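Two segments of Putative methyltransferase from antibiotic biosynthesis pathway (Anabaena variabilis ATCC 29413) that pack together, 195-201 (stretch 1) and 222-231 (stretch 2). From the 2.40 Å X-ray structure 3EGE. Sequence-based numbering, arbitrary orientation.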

ATOM      1  N   ARG A 195      13.200  12.365   4.664  1.00 66.24           N
ATOM      2  CA  ARG A 195      14.543  11.843   4.402  1.00 67.55           C
ATOM      3  C   ARG A 195      14.833  11.961   2.894  1.00 67.96           C
ATOM      4  O   ARG A 195      15.017  10.944   2.214  1.00 67.79           O
ATOM      5  CB  ARG A 195      14.598  10.385   4.859  1.00 67.02           C
ATOM      6  CG  ARG A 195      14.455  10.196   6.369  1.00 68.92           C
ATOM      7  CD  ARG A 195      14.266   8.731   6.752  1.00 68.40           C
ATOM      8  NE  ARG A 195      12.924   8.239   6.422  1.00 72.23           N
ATOM      9  CZ  ARG A 195      12.508   6.973   6.533  1.00 73.09           C
ATOM     10  NH1 ARG A 195      13.314   5.998   6.925  1.00 74.99           N
ATOM     11  NH2 ARG A 195      11.251   6.677   6.218  1.00 75.06           N
ATOM     12  N   PRO A 196      14.905  13.206   2.372  1.00 67.86           N
ATOM     13  CA  PRO A 196      15.021  13.431   0.924  1.00 67.89           C
ATOM     14  C   PRO A 196      16.170  12.719   0.212  1.00 69.41           C
ATOM     15  O   PRO A 196      16.025  12.327  -0.967  1.00 69.79           O
ATOM     16  CB  PRO A 196      15.179  14.955   0.815  1.00 67.03           C
ATOM     17  CG  PRO A 196      15.667  15.377   2.131  1.00 67.91           C
ATOM     18  CD  PRO A 196      14.947  14.487   3.097  1.00 68.01           C
ATOM     19  N   GLU A 197      17.285  12.582   0.931  1.00 69.64           N
ATOM     20  CA  GLU A 197      18.481  11.908   0.452  1.00 70.78           C
ATOM     21  C   GLU A 197      18.263  10.437   0.088  1.00 70.58           C
ATOM     22  O   GLU A 197      18.960   9.914  -0.792  1.00 71.29           O
ATOM     23  CB  GLU A 197      19.664  12.102   1.432  1.00 72.34           C
ATOM     24  CG  GLU A 197      19.616  11.353   2.797  1.00 77.74           C
ATOM     25  CD  GLU A 197      18.521  11.791   3.775  1.00 82.37           C
ATOM     26  OE1 GLU A 197      18.029  12.945   3.674  1.00 81.89           O
ATOM     27  OE2 GLU A 197      18.174  10.962   4.655  1.00 85.15           O
ATOM     28  N   LEU A 198      17.286   9.780   0.715  1.00 69.05           N
ATOM     29  CA  LEU A 198      16.993   8.384   0.394  1.00 68.65           C
ATOM     30  C   LEU A 198      16.597   8.147  -1.082  1.00 69.00           C
ATOM     31  O   LEU A 198      16.894   7.066  -1.651  1.00 68.12           O
ATOM     32  CB  LEU A 198      15.934   7.783   1.341  1.00 67.48           C
ATOM     33  CG  LEU A 198      16.309   7.530   2.805  1.00 68.14           C
ATOM     34  CD1 LEU A 198      15.138   6.826   3.513  1.00 59.10           C
ATOM     35  CD2 LEU A 198      17.609   6.705   2.949  1.00 62.89           C
ATOM     36  N   TYR A 199      15.938   9.148  -1.681  1.00 68.53           N
ATOM     37  CA  TYR A 199      15.528   9.093  -3.094  1.00 67.83           C
ATOM     38  C   TYR A 199      16.692   9.063  -4.075  1.00 69.22           C
ATOM     39  O   TYR A 199      16.512   8.620  -5.199  1.00 70.33           O
ATOM     40  CB  TYR A 199      14.551  10.225  -3.436  1.00 66.62           C
ATOM     41  CG  TYR A 199      13.249  10.043  -2.705  1.00 62.97           C
ATOM     42  CD1 TYR A 199      12.326   9.087  -3.124  1.00 60.59           C
ATOM     43  CD2 TYR A 199      12.966  10.776  -1.544  1.00 64.84           C
ATOM     44  CE1 TYR A 199      11.130   8.874  -2.418  1.00 67.62           C
ATOM     45  CE2 TYR A 199      11.774  10.591  -0.850  1.00 64.80           C
ATOM     46  CZ  TYR A 199      10.863   9.645  -1.286  1.00 62.54           C
ATOM     47  OH  TYR A 199       9.707   9.497  -0.610  1.00 65.55           O
ATOM     48  N   LEU A 200      17.866   9.535  -3.655  1.00 70.50           N
ATOM     49  CA  LEU A 200      19.072   9.469  -4.469  1.00 71.09           C
ATOM     50  C   LEU A 200      19.608   8.036  -4.576  1.00 72.09           C
ATOM     51  O   LEU A 200      20.391   7.771  -5.466  1.00 71.89           O
ATOM     52  CB  LEU A 200      20.180  10.374  -3.913  1.00 69.87           C
ATOM     53  CG  LEU A 200      19.859  11.860  -3.716  1.00 70.55           C
ATOM     54  CD1 LEU A 200      21.100  12.568  -3.266  1.00 64.15           C
ATOM     55  CD2 LEU A 200      19.328  12.518  -4.981  1.00 67.27           C
ATOM     56  N   LYS A 201      19.203   7.121  -3.686  1.00 73.30           N
ATOM     57  CA  LYS A 201      19.706   5.740  -3.703  1.00 72.93           C
ATOM     58  C   LYS A 201      18.919   4.886  -4.698  1.00 71.90           C
ATOM     59  O   LYS A 201      17.700   4.736  -4.567  1.00 70.85           O
ATOM     60  CB  LYS A 201      19.634   5.110  -2.312  1.00 73.65           C
ATOM     61  CG  LYS A 201      20.422   5.855  -1.232  1.00 75.78           C
ATOM     62  CD  LYS A 201      20.348   5.078   0.116  1.00 76.97           C
ATOM     63  CE  LYS A 201      21.328   5.642   1.190  1.00 82.44           C
ATOM     64  NZ  LYS A 201      21.422   4.805   2.471  1.00 80.62           N
ATOM     65  N   GLY A 222      15.321  14.902 -12.219  1.00 64.70           N
ATOM     66  CA  GLY A 222      14.848  15.006 -10.817  1.00 65.60           C
ATOM     67  C   GLY A 222      15.963  14.726  -9.806  1.00 65.21           C
ATOM     68  O   GLY A 222      16.129  15.468  -8.826  1.00 66.22           O
ATOM     69  N   LEU A 223      16.735  13.674 -10.067  1.00 65.38           N
ATOM     70  CA  LEU A 223      17.927  13.336  -9.270  1.00 65.57           C
ATOM     71  C   LEU A 223      18.980  14.448  -9.279  1.00 65.23           C
ATOM     72  O   LEU A 223      19.555  14.765  -8.230  1.00 65.84           O
ATOM     73  CB  LEU A 223      18.577  12.017  -9.738  1.00 65.47           C
ATOM     74  CG  LEU A 223      17.782  10.728  -9.563  1.00 66.72           C
ATOM     75  CD1 LEU A 223      18.490   9.559 -10.255  1.00 66.29           C
ATOM     76  CD2 LEU A 223      17.525  10.452  -8.083  1.00 68.67           C
ATOM     77  N   GLU A 224      19.228  15.034 -10.445  1.00 66.18           N
ATOM     78  CA  GLU A 224      20.211  16.124 -10.561  1.00 66.98           C
ATOM     79  C   GLU A 224      19.786  17.351  -9.775  1.00 67.34           C
ATOM     80  O   GLU A 224      20.591  17.942  -9.053  1.00 68.99           O
ATOM     81  CB  GLU A 224      20.472  16.511 -12.034  1.00 67.54           C
ATOM     82  CG  GLU A 224      21.264  15.472 -12.834  1.00 67.79           C
ATOM     83  CD  GLU A 224      21.283  15.738 -14.352  1.00 67.77           C
ATOM     84  OE1 GLU A 224      20.223  16.028 -14.941  1.00 65.33           O
ATOM     85  OE2 GLU A 224      22.355  15.618 -14.965  1.00 66.75           O
ATOM     86  N   LEU A 225      18.524  17.726  -9.930  1.00 67.85           N
ATOM     87  CA  LEU A 225      17.939  18.885  -9.239  1.00 67.72           C
ATOM     88  C   LEU A 225      17.869  18.648  -7.727  1.00 67.31           C
ATOM     89  O   LEU A 225      18.207  19.529  -6.938  1.00 66.54           O
ATOM     90  CB  LEU A 225      16.561  19.183  -9.830  1.00 67.95           C
ATOM     91  CG  LEU A 225      15.888  20.547  -9.714  1.00 68.71           C
ATOM     92  CD1 LEU A 225      16.704  21.682 -10.376  1.00 59.57           C
ATOM     93  CD2 LEU A 225      14.501  20.394 -10.373  1.00 70.03           C
ATOM     94  N   LEU A 226      17.451  17.450  -7.318  1.00 68.03           N
ATOM     95  CA  LEU A 226      17.431  17.106  -5.883  1.00 67.85           C
ATOM     96  C   LEU A 226      18.844  17.185  -5.269  1.00 68.58           C
ATOM     97  O   LEU A 226      19.023  17.816  -4.225  1.00 68.91           O
ATOM     98  CB  LEU A 226      16.791  15.733  -5.639  1.00 67.36           C
ATOM     99  CG  LEU A 226      16.573  15.311  -4.179  1.00 66.59           C
ATOM    100  CD1 LEU A 226      15.889  16.422  -3.327  1.00 58.94           C
ATOM    101  CD2 LEU A 226      15.791  13.991  -4.125  1.00 64.32           C
ATOM    102  N   THR A 227      19.832  16.601  -5.963  1.00 69.01           N
ATOM    103  CA  THR A 227      21.241  16.589  -5.525  1.00 69.38           C
ATOM    104  C   THR A 227      21.810  18.006  -5.384  1.00 69.90           C
ATOM    105  O   THR A 227      22.450  18.314  -4.386  1.00 72.31           O
ATOM    106  CB  THR A 227      22.110  15.747  -6.501  1.00 70.87           C
ATOM    107  OG1 THR A 227      21.566  14.422  -6.598  1.00 71.02           O
ATOM    108  CG2 THR A 227      23.570  15.663  -6.053  1.00 68.07           C
ATOM    109  N   ALA A 228      21.555  18.862  -6.366  1.00 69.35           N
ATOM    110  CA  ALA A 228      21.999  20.263  -6.321  1.00 68.92           C
ATOM    111  C   ALA A 228      21.338  20.997  -5.145  1.00 69.84           C
ATOM    112  O   ALA A 228      22.029  21.618  -4.345  1.00 70.75           O
ATOM    113  CB  ALA A 228      21.693  20.982  -7.634  1.00 66.85           C
ATOM    114  N   ASP A 229      20.011  20.897  -5.042  1.00 69.76           N
ATOM    115  CA  ASP A 229      19.253  21.554  -3.966  1.00 69.02           C
ATOM    116  C   ASP A 229      19.668  21.123  -2.563  1.00 68.34           C
ATOM    117  O   ASP A 229      19.695  21.953  -1.658  1.00 67.38           O
ATOM    118  CB  ASP A 229      17.727  21.402  -4.142  1.00 68.54           C
ATOM    119  CG  ASP A 229      17.146  22.297  -5.234  1.00 66.44           C
ATOM    120  OD1 ASP A 229      17.867  23.088  -5.869  1.00 61.68           O
ATOM    121  OD2 ASP A 229      15.923  22.203  -5.466  1.00 66.78           O
ATOM    122  N   LEU A 230      19.958  19.833  -2.399  1.00 69.35           N
ATOM    123  CA  LEU A 230      20.449  19.292  -1.115  1.00 70.08           C
ATOM    124  C   LEU A 230      21.861  19.783  -0.773  1.00 70.85           C
ATOM    125  O   LEU A 230      22.161  19.968   0.398  1.00 71.79           O
ATOM    126  CB  LEU A 230      20.392  17.754  -1.077  1.00 68.91           C
ATOM    127  CG  LEU A 230      18.987  17.138  -0.954  1.00 72.68           C
ATOM    128  CD1 LEU A 230      18.987  15.650  -1.306  1.00 68.31           C
ATOM    129  CD2 LEU A 230      18.373  17.394   0.458  1.00 65.05           C
ATOM    130  N   ASN A 231      22.702  20.016  -1.788  1.00 71.96           N
ATOM    131  CA  ASN A 231      24.099  20.458  -1.602  1.00 71.84           C
ATOM    132  C   ASN A 231      24.341  21.959  -1.483  1.00 72.10           C
ATOM    133  O   ASN A 231      25.407  22.344  -1.016  1.00 72.76           O
ATOM    134  CB  ASN A 231      24.986  19.903  -2.735  1.00 72.98           C
ATOM    135  CG  ASN A 231      25.155  18.384  -2.678  1.00 74.66           C
ATOM    136  OD1 ASN A 231      24.959  17.749  -1.645  1.00 77.56           O
ATOM    137  ND2 ASN A 231      25.551  17.804  -3.803  1.00 83.23           N
TER

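No hydrogen bond crosses between these two stretches, although the closest approach of all involves a hydroxyl: Leu200 CD2 lies 3.4 Å from Thr227 OG1. The hydroxyl is already engaged within its own helix, where Thr227 OG1 donates to Leu223 O at 2.6 Å. That carbonyl also accepts the regular helical bond from Thr227 N, at 2.9 Å. The hydroxyl's proton is thus used inside the helix, and because a leucine methyl can neither donate nor accept a hydrogen bond, the contact between Leu200 and Thr227 is van der Waals.

The backbones differ in their winding. Residues 196-200 form a short 3-10 segment, identified by i to i+3 bonds such as Leu198 N to Arg195 O (3.0 Å) and Leu200 N to Glu197 O (3.1 Å). Residues 222-231 belong to an α-helix that begins earlier in the chain, with i to i+4 bonds such as Leu226 N to Gly222 O (2.8 Å) and Leu230 N to Leu226 O (2.9 Å). The register is antiparallel in sense: Glu197 CA is 7.8 Å from Leu230 CA, whereas Leu200 CA is 6.3 Å from Leu223 CA, so later residues of the first stretch match earlier residues of the second. The two CA distances also place the backbones closer at the Leu200 end.

Leu223, Leu226 and Leu230, spaced three and four residues apart, supply most of the helix's contact surface, as expected for one face of an α-helix. Leu200 contributes the largest share of the 340 Å² buried in total. Its CA-to-CB bond points sideways, but its m, t rotamer carries the end of the side chain nearer the helix. Leu200 CD2 is then 4.1 Å from Leu223 CD2 and 3.9 Å from Leu226 CD2, while Leu200 CD1 is 4.2 Å from Leu230 CD1. Both methyls thus take part in apolar packing.

Pro196 points toward the helix and sets its ring against the last of these leucines, with Pro196 CG 3.8 Å from Leu230 CD2. Its carbonyl also borders a methyl, Pro196 O being 3.6 Å from Leu226 CD2, while bonding within its own segment to Tyr199 N at 3.3 Å. Tyr199 meets the helix near its backbone: Tyr199 CB is 4.0 Å from Leu226 CD2, and Tyr199 O is 3.6 Å from Leu223 CD2. The end of the tyrosine leads away, and its OH is hydrogen-bonded elsewhere in the structure. The contact therefore rests on aliphatic packing, with polar groups adjoining methyls rather than bonding across.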